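Antitoxin HicB3 (Yersinia pestis, PDB 4P7D) probably neutralises its cognate HicA-type toxin as the antitoxin of a toxin-antitoxin pair, and probably binds operator DNA through a dimeric ribbon-helix-helix domain. Local coordinates at the interface of chains A and B. Residues are numbered along the deposited sequence; one frame, centred on the assembly and turned at random. Chains: chain A/B, Antitoxin HicB3.

Contact 1: the interface of chains A and B. Residues chain A 43-44, 46-47, 50, 88-89, 133; chain B 103-104, 106-107, 110.
B:Ala107 and A:Ala43 form the apolar centre where helix 102-115 of chain B docks against helix 32-51 of chain A. B:Ala107 presents its methyl to the backbone of A:Ala43, while the CB of A:Ala43 rests on the CA of B:Ala107 at 3.9 Å. The CD1 tip of A:Ile133, from the last helix of chain A, closes in on the same B:Ala107 methyl.

Beside this centre stands the ring of A:Tyr89, with the A:Ala43 methyl of its own chain at its edge, in plane. B:Thr106 crosses the tyrosine at about a right angle, and its CG2 methyl lies 3.8 Å from A:Tyr89 CE1. The two branches of B:Thr106 divide the work: with chi1 at -58°, CG2 is anti to the backbone N and serves the ring, whereas OG1 is anti to the carbonyl carbon and turns to the short 3-10 helix 86-89. There the hydroxyl OG1 donates to the main-chain O of A:Lys88, modelled at 2.5 Å, in the carbonyl plane and on a lone pair. The aliphatic CE of B:Lys110 passes the phenol OH of A:Tyr89. Gripped by both helix 32-51 and this 3-10 helix, the ribbon-helix-helix helix of chain B probably helps to set how the two parts of the antitoxin are oriented.

B:Asn103, which hides more surface against the partner than any other residue of the patch, lies one turn back along the helix, towards A:Glu47 and A:Met50. Its CG takes the crowded position between backbone N and carbonyl carbon (chi1 80°), and its CB packs against the backbone of A:Tyr89. Selenomethionine A:Met50 reaches the amide tip to tip, SE standing 3.8 Å from B:Asn103 CG. A:Glu47, bent at chi2, crosses B:Asn103 at about a right angle, its carboxylate lying alongside the CD1 of B:Leu104. At the polar rim the amide ND2 of B:Asn103 donates over 2.9 Å to OE1 of A:Glu47, on the anti lone pair, the carboxylate and amide planes 35° apart.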
loop_
_atom_site.group_PDB
_atom_site.type_symbol
_atom_site.label_atom_id
_atom_site.label_comp_id
_atom_site.label_asym_id
_atom_site.label_seq_id
_atom_site.Cartn_x
_atom_site.Cartn_y
_atom_site.Cartn_z
ATOM N N ALA A 43 15.358 -0.915 -12.018
ATOM C CA ALA A 43 14.767 0.080 -12.890
ATOM C C ALA A 43 15.143 1.492 -12.479
ATOM O O ALA A 43 15.281 2.388 -13.315
ATOM C CB ALA A 43 13.295 -0.055 -12.901
ATOM N N VAL A 44 15.299 1.693 -11.183
ATOM C CA VAL A 44 15.513 3.034 -10.666
ATOM C C VAL A 44 16.947 3.431 -10.944
ATOM O O VAL A 44 17.209 4.420 -11.599
ATOM C CB VAL A 44 15.147 3.108 -9.148
ATOM C CG1 VAL A 44 15.882 4.211 -8.435
ATOM C CG2 VAL A 44 13.664 3.288 -9.017
ATOM N N ILE A 46 18.916 2.096 -13.022
ATOM C CA ILE A 46 19.184 2.201 -14.448
ATOM C C ILE A 46 18.495 3.423 -15.052
ATOM O O ILE A 46 18.764 3.809 -16.185
ATOM C CB ILE A 46 18.822 0.889 -15.196
ATOM C CG1 ILE A 46 20.030 -0.019 -15.115
ATOM C CG2 ILE A 46 18.430 1.075 -16.646
ATOM C CD1 ILE A 46 19.999 -1.041 -16.104
ATOM N N GLU A 47 17.672 4.106 -14.277
ATOM C CA GLU A 47 17.157 5.390 -14.757
ATOM C C GLU A 47 18.126 6.522 -14.367
ATOM O O GLU A 47 18.367 7.432 -15.150
ATOM C CB GLU A 47 15.734 5.656 -14.223
ATOM C CG GLU A 47 15.419 7.125 -13.885
ATOM C CD GLU A 47 15.574 8.075 -15.071
ATOM O OE1 GLU A 47 15.599 7.587 -16.224
ATOM O OE2 GLU A 47 15.710 9.299 -14.843
HETATM N N MSE A 50 21.070 6.509 -16.831
HETATM C CA MSE A 50 21.045 7.046 -18.184
HETATM C C MSE A 50 20.471 8.444 -18.225
HETATM O O MSE A 50 20.544 9.122 -19.252
HETATM C CB MSE A 50 20.296 6.158 -19.171
HETATM C CG MSE A 50 18.815 6.228 -19.167
HETATM SE SE MSE A 50 18.281 4.927 -20.530
HETATM C CE MSE A 50 18.335 3.279 -19.469
ATOM N N LYS A 88 11.706 -2.948 -21.938
ATOM C CA LYS A 88 11.178 -2.056 -20.911
ATOM C C LYS A 88 12.200 -1.017 -20.455
ATOM O O LYS A 88 11.835 -0.049 -19.786
ATOM C CB LYS A 88 10.662 -2.844 -19.699
ATOM C CG LYS A 88 9.567 -3.852 -20.051
ATOM C CD LYS A 88 8.349 -3.162 -20.664
ATOM C CE LYS A 88 7.265 -4.172 -21.066
ATOM N NZ LYS A 88 5.897 -3.562 -21.062
ATOM N N TYR A 89 13.469 -1.183 -20.799
ATOM C CA TYR A 89 14.428 -0.184 -20.348
ATOM C C TYR A 89 15.046 0.588 -21.485
ATOM O O TYR A 89 15.970 1.353 -21.263
ATOM C CB TYR A 89 15.513 -0.819 -19.487
ATOM C CG TYR A 89 14.914 -1.438 -18.265
ATOM C CD1 TYR A 89 14.588 -0.664 -17.161
ATOM C CD2 TYR A 89 14.604 -2.783 -18.236
ATOM C CE1 TYR A 89 14.004 -1.222 -16.053
ATOM C CE2 TYR A 89 14.024 -3.344 -17.138
ATOM C CZ TYR A 89 13.723 -2.571 -16.048
ATOM O OH TYR A 89 13.139 -3.173 -14.958
ATOM N N ILE A 133 11.439 9.031 -6.891
ATOM C CA ILE A 133 11.682 7.589 -6.923
ATOM C C ILE A 133 13.091 7.261 -6.479
ATOM O O ILE A 133 13.412 6.101 -6.269
ATOM C CB ILE A 133 11.444 6.980 -8.334
ATOM C CG1 ILE A 133 12.428 7.568 -9.351
ATOM C CG2 ILE A 133 9.986 7.159 -8.780
ATOM C CD1 ILE A 133 12.257 7.041 -10.772
ATOM N N ASN B 103 12.184 3.682 -20.097
ATOM C CA ASN B 103 12.864 3.285 -18.872
ATOM C C ASN B 103 12.434 4.113 -17.675
ATOM O O ASN B 103 12.523 3.661 -16.547
ATOM C CB ASN B 103 14.367 3.411 -19.039
ATOM C CG ASN B 103 14.819 4.829 -18.883
ATOM O OD1 ASN B 103 14.491 5.675 -19.707
ATOM N ND2 ASN B 103 15.539 5.122 -17.802
ATOM N N LEU B 104 12.003 5.341 -17.921
ATOM C CA LEU B 104 11.463 6.161 -16.854
ATOM C C LEU B 104 10.043 5.691 -16.444
ATOM O O LEU B 104 9.725 5.526 -15.264
ATOM C CB LEU B 104 11.439 7.620 -17.289
ATOM C CG LEU B 104 10.903 8.593 -16.248
ATOM C CD1 LEU B 104 11.498 8.257 -14.900
ATOM C CD2 LEU B 104 11.327 9.957 -16.646
ATOM N N THR B 106 8.867 2.754 -16.932
ATOM C CA THR B 106 9.064 1.494 -16.248
ATOM C C THR B 106 9.429 1.777 -14.810
ATOM O O THR B 106 8.836 1.205 -13.895
ATOM C CB THR B 106 10.166 0.623 -16.897
ATOM O OG1 THR B 106 9.854 0.360 -18.279
ATOM C CG2 THR B 106 10.283 -0.692 -16.152
ATOM N N ALA B 107 10.393 2.671 -14.602
ATOM C CA ALA B 107 10.835 2.947 -13.241
ATOM C C ALA B 107 9.657 3.430 -12.400
ATOM O O ALA B 107 9.467 2.977 -11.276
ATOM C CB ALA B 107 11.931 3.948 -13.222
ATOM N N LYS B 110 7.274 0.560 -11.605
ATOM C CA LYS B 110 7.817 -0.345 -10.605
ATOM C C LYS B 110 7.829 0.287 -9.214
ATOM O O LYS B 110 7.701 -0.405 -8.207
ATOM C CB LYS B 110 9.214 -0.801 -11.010
ATOM C CG LYS B 110 9.191 -1.505 -12.327
ATOM C CD LYS B 110 10.060 -2.694 -12.361
ATOM C CE LYS B 110 9.676 -3.525 -13.566
ATOM N NZ LYS B 110 8.569 -4.476 -13.284
#

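Contact 2: the interface of chains A and B. Residues chain A 98-100, 104-105, 108, 121, 125; chain B 94-96, 98, 122, 125-126, 129.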
loop_
_atom_site.group_PDB
_atom_site.type_symbol
_atom_site.label_atom_id
_atom_site.label_comp_id
_atom_site.label_asym_id
_atom_site.label_seq_id
_atom_site.Cartn_x
_atom_site.Cartn_y
_atom_site.Cartn_z
ATOM N N LEU A 98 -2.837 10.610 -18.738
ATOM C CA LEU A 98 -3.038 10.857 -17.318
ATOM C C LEU A 98 -4.306 11.655 -17.140
ATOM O O LEU A 98 -4.640 12.479 -17.994
ATOM C CB LEU A 98 -1.887 11.640 -16.716
ATOM C CG LEU A 98 -0.460 11.125 -16.674
ATOM C CD1 LEU A 98 0.259 12.100 -15.812
ATOM C CD2 LEU A 98 -0.328 9.721 -16.099
ATOM N N THR A 99 -5.002 11.426 -16.030
ATOM C CA THR A 99 -6.166 12.212 -15.714
ATOM C C THR A 99 -5.919 13.001 -14.457
ATOM O O THR A 99 -5.471 12.449 -13.459
ATOM C CB THR A 99 -7.395 11.332 -15.520
ATOM O OG1 THR A 99 -7.530 10.452 -16.643
ATOM C CG2 THR A 99 -8.648 12.196 -15.389
HETATM N N MSE A 100 -6.197 14.294 -14.489
HETATM C CA MSE A 100 -6.293 15.016 -13.240
HETATM C C MSE A 100 -7.175 16.267 -13.343
HETATM O O MSE A 100 -7.664 16.619 -14.415
HETATM C CB MSE A 100 -4.890 15.331 -12.716
HETATM C CG MSE A 100 -4.005 16.143 -13.612
HETATM SE SE MSE A 100 -2.119 16.207 -12.939
HETATM C CE MSE A 100 -1.379 14.575 -13.694
ATOM N N LEU A 104 -5.484 21.548 -11.091
ATOM C CA LEU A 104 -4.093 21.126 -11.029
ATOM C C LEU A 104 -3.376 21.310 -12.393
ATOM O O LEU A 104 -2.256 21.839 -12.465
ATOM C CB LEU A 104 -4.004 19.675 -10.556
ATOM C CG LEU A 104 -2.611 19.152 -10.199
ATOM C CD1 LEU A 104 -1.929 20.191 -9.342
ATOM C CD2 LEU A 104 -2.682 17.802 -9.485
ATOM N N LEU A 105 -4.021 20.906 -13.481
ATOM C CA LEU A 105 -3.379 21.033 -14.785
ATOM C C LEU A 105 -3.173 22.502 -15.180
ATOM O O LEU A 105 -2.212 22.824 -15.866
ATOM C CB LEU A 105 -4.178 20.300 -15.869
ATOM C CG LEU A 105 -3.420 20.131 -17.192
ATOM C CD1 LEU A 105 -2.097 19.434 -16.984
ATOM C CD2 LEU A 105 -4.217 19.364 -18.210
ATOM N N ILE A 108 0.028 23.609 -13.084
ATOM C CA ILE A 108 1.214 23.057 -13.730
ATOM C C ILE A 108 1.607 23.890 -14.959
ATOM O O ILE A 108 2.782 24.171 -15.179
ATOM C CB ILE A 108 0.981 21.588 -14.137
ATOM C CG1 ILE A 108 0.783 20.730 -12.889
ATOM C CG2 ILE A 108 2.131 21.059 -14.942
ATOM C CD1 ILE A 108 0.375 19.320 -13.188
ATOM N N ARG A 121 4.921 20.061 -20.100
ATOM C CA ARG A 121 4.378 19.132 -19.124
ATOM C C ARG A 121 5.250 17.912 -18.896
ATOM O O ARG A 121 5.534 17.550 -17.759
ATOM C CB ARG A 121 2.988 18.687 -19.560
ATOM C CG ARG A 121 1.957 19.788 -19.479
ATOM C CD ARG A 121 0.667 19.382 -20.141
ATOM N NE ARG A 121 -0.367 20.409 -20.042
ATOM C CZ ARG A 121 -1.515 20.362 -20.701
ATOM N NH1 ARG A 121 -1.782 19.341 -21.499
ATOM N NH2 ARG A 121 -2.406 21.323 -20.549
ATOM N N LEU A 125 6.879 16.927 -15.022
ATOM C CA LEU A 125 6.469 15.730 -14.304
ATOM C C LEU A 125 7.597 14.696 -14.273
ATOM O O LEU A 125 7.748 13.951 -13.292
ATOM C CB LEU A 125 5.192 15.154 -14.933
ATOM C CG LEU A 125 4.028 16.150 -14.849
ATOM C CD1 LEU A 125 2.773 15.609 -15.461
ATOM C CD2 LEU A 125 3.785 16.499 -13.407
ATOM N N VAL B 94 -9.420 16.386 -16.228
ATOM C CA VAL B 94 -8.849 16.573 -17.551
ATOM C C VAL B 94 -7.932 15.416 -17.881
ATOM O O VAL B 94 -7.074 15.066 -17.069
ATOM C CB VAL B 94 -8.089 17.879 -17.666
ATOM C CG1 VAL B 94 -7.261 17.889 -18.942
ATOM C CG2 VAL B 94 -9.076 19.036 -17.658
ATOM N N LYS B 95 -8.146 14.813 -19.055
ATOM C CA LYS B 95 -7.307 13.718 -19.547
ATOM C C LYS B 95 -6.359 14.243 -20.594
ATOM O O LYS B 95 -6.786 14.910 -21.525
ATOM C CB LYS B 95 -8.138 12.582 -20.151
ATOM C CG LYS B 95 -8.972 11.797 -19.185
ATOM C CD LYS B 95 -9.759 10.717 -19.901
ATOM C CE LYS B 95 -8.973 9.445 -20.033
ATOM N NZ LYS B 95 -8.688 8.856 -18.693
ATOM N N PHE B 96 -5.079 13.931 -20.461
ATOM C CA PHE B 96 -4.099 14.441 -21.404
ATOM C C PHE B 96 -2.929 13.513 -21.611
ATOM O O PHE B 96 -2.752 12.534 -20.897
ATOM C CB PHE B 96 -3.574 15.815 -20.966
ATOM C CG PHE B 96 -2.955 15.820 -19.615
ATOM C CD1 PHE B 96 -3.755 15.786 -18.459
ATOM C CD2 PHE B 96 -1.580 15.859 -19.476
ATOM C CE1 PHE B 96 -3.182 15.786 -17.186
ATOM C CE2 PHE B 96 -1.006 15.858 -18.207
ATOM C CZ PHE B 96 -1.814 15.822 -17.059
ATOM N N LEU B 98 1.237 12.733 -22.324
ATOM C CA LEU B 98 2.619 13.043 -22.049
ATOM C C LEU B 98 3.503 12.128 -22.880
ATOM O O LEU B 98 3.054 11.100 -23.399
ATOM C CB LEU B 98 2.918 12.859 -20.567
ATOM C CG LEU B 98 1.975 13.562 -19.602
ATOM C CD1 LEU B 98 2.494 13.376 -18.188
ATOM C CD2 LEU B 98 1.893 15.028 -19.919
ATOM N N SER B 122 -1.745 8.513 -12.512
ATOM C CA SER B 122 -2.319 9.840 -12.360
ATOM C C SER B 122 -2.295 10.286 -10.894
ATOM O O SER B 122 -1.963 11.422 -10.609
ATOM C CB SER B 122 -3.734 9.879 -12.926
ATOM O OG SER B 122 -3.690 9.637 -14.317
ATOM N N LEU B 125 1.613 11.047 -9.959
ATOM C CA LEU B 125 2.189 12.276 -10.518
ATOM C C LEU B 125 1.375 13.502 -10.127
ATOM O O LEU B 125 1.933 14.603 -10.081
ATOM C CB LEU B 125 2.309 12.195 -12.044
ATOM C CG LEU B 125 3.137 11.019 -12.563
ATOM C CD1 LEU B 125 2.702 10.688 -13.936
ATOM C CD2 LEU B 125 4.595 11.366 -12.595
ATOM N N ALA B 126 0.073 13.332 -9.849
ATOM C CA ALA B 126 -0.727 14.457 -9.345
ATOM C C ALA B 126 -0.261 14.818 -7.929
ATOM O O ALA B 126 -0.056 15.979 -7.618
ATOM C CB ALA B 126 -2.178 14.144 -9.353
ATOM N N ALA B 129 2.861 16.665 -7.989
ATOM C CA ALA B 129 2.753 17.962 -8.653
ATOM C C ALA B 129 2.138 19.006 -7.752
ATOM O O ALA B 129 2.534 20.165 -7.782
ATOM C CB ALA B 129 1.935 17.838 -9.956
#
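The ring of B:Phe96 is clasped between two leucines of chain A, at the heart of an antiparallel ribbon formed by strands 93-101 of both chains. This pairing, with the helices behind it, is the dimer core of a ribbon-helix-helix fold. With chi1 at 58°, the crowded position, the phenyl is turned towards helix 102-114 of chain A. A:Leu105 meets it tip to tip, CD1 lying over one face 3.9 Å from the ring centroid; CB of A:Leu98 lies above the opposite face, towards the rim. Selenomethionine A:Met100 crosses the phenyl obliquely, its CG at the ring edge in plane and its CE, folded round by the bend at chi3, 3.6 Å from B:Phe96 CZ. The other branch of A:Leu105, CD2, passes between B:Val94 CG1 and a face of the A:Arg121 guanidinium, which is tilted 62° from the phenyl plane.

Leucines crossing at about right angles continue the core. CD1 of A:Leu98 touches B:Leu98 CD1 at 3.5 Å and also meets the CD1 of B:Leu125; A:Leu125 CD1 also touches B:Leu98 CD1, crossing that side chain at about a right angle. Farther along, the A:Leu104 and A:Ile108 tips settle on the methyls of B:Ala126 and B:Ala129, where the small residues probably allow the helices to come close.

Main-chain bonds fix the register beneath these side chains. The N of A:Leu98 donates to O of B:Phe96 at 2.9 Å, nearly along the C=O axis, and the reciprocal bond from B:Phe96 N to A:Leu98 O has the same length. A second reciprocal pair joins A:Met100 and B:Val94. Between them A:Thr99 N donates instead to the hydroxyl OG of B:Ser122, at 2.8 Å and 162° at the hydrogen, tying the strand to the first turn of helix 121-133 of chain B. The hydroxyl OG1 of A:Thr99, anti to the carbonyl carbon, accepts from the side-chain amino group NZ of B:Lys95, whose chain bends at chi3 and chi4 to bring it within 2.8 Å of A:Thr99 OG1.

The centres of contact 1 and contact 2 lie about 20 Å apart on one two-fold interface, so each has a twin with the chains exchanged. Helix 121-133 of chain A serves both, with A:Ile133 at its end in contact 1 and A:Arg121 and A:Leu125 in contact 2. The helix that begins at residue 102 also serves both, supplied by chain B in contact 1 and by chain A in contact 2. Contact 2 builds the intertwined ribbon-helix-helix core, whereas contact 1 docks that core against the longer helix 32-51, probably restraining how the two parts of the antitoxin are oriented.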